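Local atomic coordinates of core protein VP7 (Bluetongue virus, PDB entry 1BVP), a protein that forms trimers that assemble as capsomers on a scaffold of VP3 in the viral inner capsid and probably binds a host cell-surface receptor. Residues N38-L43 with C65-L70. Residues are numbered along the deposited sequence; the frame is centred on the assembly and turned at random.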
ATOM      1  N   ASN A  38       2.750 -12.410 -37.203  1.00 22.30           N
ATOM      2  CA  ASN A  38       2.331 -12.975 -38.461  1.00 19.98           C
ATOM      3  C   ASN A  38       0.793 -12.771 -38.600  1.00 19.38           C
ATOM      4  O   ASN A  38       0.347 -12.201 -39.597  1.00 21.80           O
ATOM      5  CB  ASN A  38       2.798 -14.450 -38.560  1.00 32.85           C
ATOM      6  CG  ASN A  38       2.354 -15.145 -39.872  1.00 42.71           C
ATOM      7  OD1 ASN A  38       3.005 -14.985 -40.891  1.00 50.26           O
ATOM      8  ND2 ASN A  38       1.265 -15.937 -39.831  1.00 38.29           N
ATOM      9  N   ARG A  39      -0.016 -13.160 -37.603  1.00 16.94           N
ATOM     10  CA  ARG A  39      -1.474 -12.966 -37.713  1.00 16.30           C
ATOM     11  C   ARG A  39      -1.803 -11.496 -37.923  1.00 20.66           C
ATOM     12  O   ARG A  39      -2.574 -11.124 -38.801  1.00 21.70           O
ATOM     13  CB  ARG A  39      -2.194 -13.428 -36.464  1.00 21.57           C
ATOM     14  CG  ARG A  39      -2.774 -14.795 -36.552  1.00 35.20           C
ATOM     15  CD  ARG A  39      -3.769 -14.912 -37.679  1.00 45.31           C
ATOM     16  NE  ARG A  39      -5.152 -14.773 -37.242  1.00 50.79           N
ATOM     17  CZ  ARG A  39      -6.200 -15.100 -37.994  1.00 53.39           C
ATOM     18  NH1 ARG A  39      -6.014 -15.573 -39.216  1.00 52.13           N
ATOM     19  NH2 ARG A  39      -7.436 -14.981 -37.519  1.00 54.53           N
ATOM     20  N   TYR A  40      -1.164 -10.659 -37.122  1.00 20.51           N
ATOM     21  CA  TYR A  40      -1.373  -9.244 -37.179  1.00 15.94           C
ATOM     22  C   TYR A  40      -1.096  -8.668 -38.561  1.00 16.29           C
ATOM     23  O   TYR A  40      -1.971  -8.050 -39.153  1.00 18.38           O
ATOM     24  CB  TYR A  40      -0.511  -8.567 -36.128  1.00 17.34           C
ATOM     25  CG  TYR A  40      -0.749  -7.083 -36.051  1.00 17.51           C
ATOM     26  CD1 TYR A  40      -1.928  -6.572 -35.480  1.00 17.74           C
ATOM     27  CD2 TYR A  40       0.171  -6.185 -36.601  1.00 17.81           C
ATOM     28  CE1 TYR A  40      -2.178  -5.201 -35.478  1.00 17.82           C
ATOM     29  CE2 TYR A  40      -0.065  -4.820 -36.598  1.00 18.16           C
ATOM     30  CZ  TYR A  40      -1.234  -4.338 -36.040  1.00 18.70           C
ATOM     31  OH  TYR A  40      -1.459  -2.992 -36.052  1.00 19.58           O
ATOM     32  N   ASN A  41       0.115  -8.854 -39.079  1.00 18.93           N
ATOM     33  CA  ASN A  41       0.461  -8.337 -40.403  1.00 15.29           C
ATOM     34  C   ASN A  41      -0.490  -8.878 -41.491  1.00 19.49           C
ATOM     35  O   ASN A  41      -0.909  -8.150 -42.400  1.00 22.63           O
ATOM     36  CB  ASN A  41       1.913  -8.651 -40.724  1.00 13.30           C
ATOM     37  CG  ASN A  41       2.875  -7.758 -39.964  1.00 22.16           C
ATOM     38  OD1 ASN A  41       4.054  -8.055 -39.854  1.00 22.29           O
ATOM     39  ND2 ASN A  41       2.376  -6.635 -39.456  1.00 25.78           N
ATOM     40  N   GLY A  42      -0.939 -10.113 -41.326  1.00 14.48           N
ATOM     41  CA  GLY A  42      -1.841 -10.674 -42.305  1.00 15.11           C
ATOM     42  C   GLY A  42      -3.220 -10.056 -42.392  1.00 23.69           C
ATOM     43  O   GLY A  42      -3.705  -9.801 -43.489  1.00 29.84           O
ATOM     44  N   LEU A  43      -3.875  -9.869 -41.250  1.00 28.94           N
ATOM     45  CA  LEU A  43      -5.223  -9.298 -41.213  1.00 26.98           C
ATOM     46  C   LEU A  43      -5.261  -7.776 -41.307  1.00 27.98           C
ATOM     47  O   LEU A  43      -6.301  -7.181 -41.581  1.00 34.51           O
ATOM     48  CB  LEU A  43      -5.920  -9.708 -39.917  1.00 27.29           C
ATOM     49  CG  LEU A  43      -6.314 -11.160 -39.684  1.00 32.22           C
ATOM     50  CD1 LEU A  43      -7.033 -11.242 -38.358  1.00 34.92           C
ATOM     51  CD2 LEU A  43      -7.243 -11.618 -40.779  1.00 34.35           C
ATOM     52  N   CYS A  65       0.980  -2.652 -30.782  1.00 11.73           N
ATOM     53  CA  CYS A  65       0.647  -2.753 -29.374  1.00 10.05           C
ATOM     54  C   CYS A  65      -0.540  -1.850 -29.031  1.00 14.98           C
ATOM     55  O   CYS A  65      -1.476  -2.275 -28.325  1.00 10.35           O
ATOM     56  CB  CYS A  65       1.849  -2.361 -28.580  1.00 10.54           C
ATOM     57  SG  CYS A  65       3.077  -3.645 -28.603  1.00  8.20           S
ATOM     58  N   LEU A  66      -0.522  -0.626 -29.563  1.00 13.59           N
ATOM     59  CA  LEU A  66      -1.621   0.304 -29.358  1.00 11.26           C
ATOM     60  C   LEU A  66      -2.925  -0.323 -29.870  1.00 15.57           C
ATOM     61  O   LEU A  66      -3.945  -0.327 -29.174  1.00 17.67           O
ATOM     62  CB  LEU A  66      -1.334   1.610 -30.077  1.00 13.10           C
ATOM     63  CG  LEU A  66      -2.329   2.770 -29.926  1.00 15.33           C
ATOM     64  CD1 LEU A  66      -2.738   2.992 -28.489  1.00 12.43           C
ATOM     65  CD2 LEU A  66      -1.667   4.025 -30.471  1.00 11.51           C
ATOM     66  N   ASP A  67      -2.884  -0.920 -31.057  1.00 16.91           N
ATOM     67  CA  ASP A  67      -4.079  -1.560 -31.613  1.00 17.30           C
ATOM     68  C   ASP A  67      -4.599  -2.651 -30.714  1.00 17.88           C
ATOM     69  O   ASP A  67      -5.806  -2.796 -30.524  1.00 20.43           O
ATOM     70  CB  ASP A  67      -3.788  -2.191 -32.981  1.00 20.62           C
ATOM     71  CG  ASP A  67      -4.017  -1.236 -34.133  1.00 22.87           C
ATOM     72  OD1 ASP A  67      -4.721  -0.218 -33.957  1.00 26.13           O
ATOM     73  OD2 ASP A  67      -3.497  -1.511 -35.231  1.00 23.23           O
ATOM     74  N   MET A  68      -3.674  -3.450 -30.201  1.00 18.40           N
ATOM     75  CA  MET A  68      -4.015  -4.567 -29.345  1.00 15.62           C
ATOM     76  C   MET A  68      -4.572  -4.126 -28.014  1.00 17.59           C
ATOM     77  O   MET A  68      -5.521  -4.732 -27.516  1.00 22.75           O
ATOM     78  CB  MET A  68      -2.802  -5.459 -29.168  1.00 18.42           C
ATOM     79  CG  MET A  68      -2.444  -6.196 -30.441  1.00 17.82           C
ATOM     80  SD  MET A  68      -1.115  -7.358 -30.196  1.00 19.05           S
ATOM     81  CE  MET A  68      -1.393  -8.346 -31.632  1.00 17.21           C
ATOM     82  N   MET A  69      -3.994  -3.069 -27.442  1.00 15.96           N
ATOM     83  CA  MET A  69      -4.468  -2.509 -26.179  1.00  8.12           C
ATOM     84  C   MET A  69      -5.912  -1.969 -26.396  1.00 12.15           C
ATOM     85  O   MET A  69      -6.837  -2.387 -25.712  1.00 10.01           O
ATOM     86  CB  MET A  69      -3.514  -1.399 -25.741  1.00 12.74           C
ATOM     87  CG  MET A  69      -3.827  -0.703 -24.402  1.00 16.29           C
ATOM     88  SD  MET A  69      -4.915   0.735 -24.588  1.00 17.67           S
ATOM     89  CE  MET A  69      -6.130   0.442 -23.345  1.00  8.74           C
ATOM     90  N   LEU A  70      -6.132  -1.159 -27.432  1.00  8.21           N
ATOM     91  CA  LEU A  70      -7.467  -0.625 -27.672  1.00  8.25           C
ATOM     92  C   LEU A  70      -8.496  -1.698 -27.935  1.00 10.92           C
ATOM     93  O   LEU A  70      -9.608  -1.630 -27.414  1.00 15.28           O
ATOM     94  CB  LEU A  70      -7.470   0.412 -28.802  1.00  9.75           C
ATOM     95  CG  LEU A  70      -6.510   1.585 -28.539  1.00 13.95           C
ATOM     96  CD1 LEU A  70      -6.353   2.458 -29.744  1.00  6.57           C
ATOM     97  CD2 LEU A  70      -6.961   2.389 -27.310  1.00  9.47           C
TER
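Y40 reaches from helix 27-44 to D67 on helix 55-73 and makes the one hydrogen bond between segments 38-43 and 65-70, a worked example of how a single long aromatic side chain can join two helices whose backbones stay well apart. The nearest pair of CA atoms, those of Y40 and M68, is separated by 9.5 Å, and the segments bury just 136 Å² between them, half of it on the tyrosine. With CG anti to the backbone N (chi1 -176°), the phenol extends out from its own helix, and its hydroxyl arrives at the carboxylate. Y40 OH donates to D67 OD2 over 2.6 Å, the acceptor using its anti lone pair, the one directed away from OD1. That oxygen lies at the ring edge, near the ring plane, while the ring and carboxylate planes are turned 50° apart and the two side chains cross at about a right angle. Nearer the root of the same ring, M68 sends its long thioether back toward helix 27-44, and its terminal methyl CE comes to 4.3 Å from Y40 CD1, a loose apolar contact that meets the ring obliquely. Polar tip and apolar flank are thus served by consecutive residues of one helix turn. The buried carboxylate has further partners: R46 forms a salt bridge with OD2 and also hydrogen-bonds Y40 OH, whereas OD1 accepts bonds from the Y84 hydroxyl and the H87 backbone N. This network probably fixes the rotation of the carboxylate and stabilises its negative charge. T90 of helix 90-94 packs against Y40, D67 and M68 alike. The whole is a polar bridge between two helices, its buried tyrosine–aspartate pair joined by an arginine that follows helix 27-44, in the helical domain of the VP7 subunit, away from its β-sheet domain.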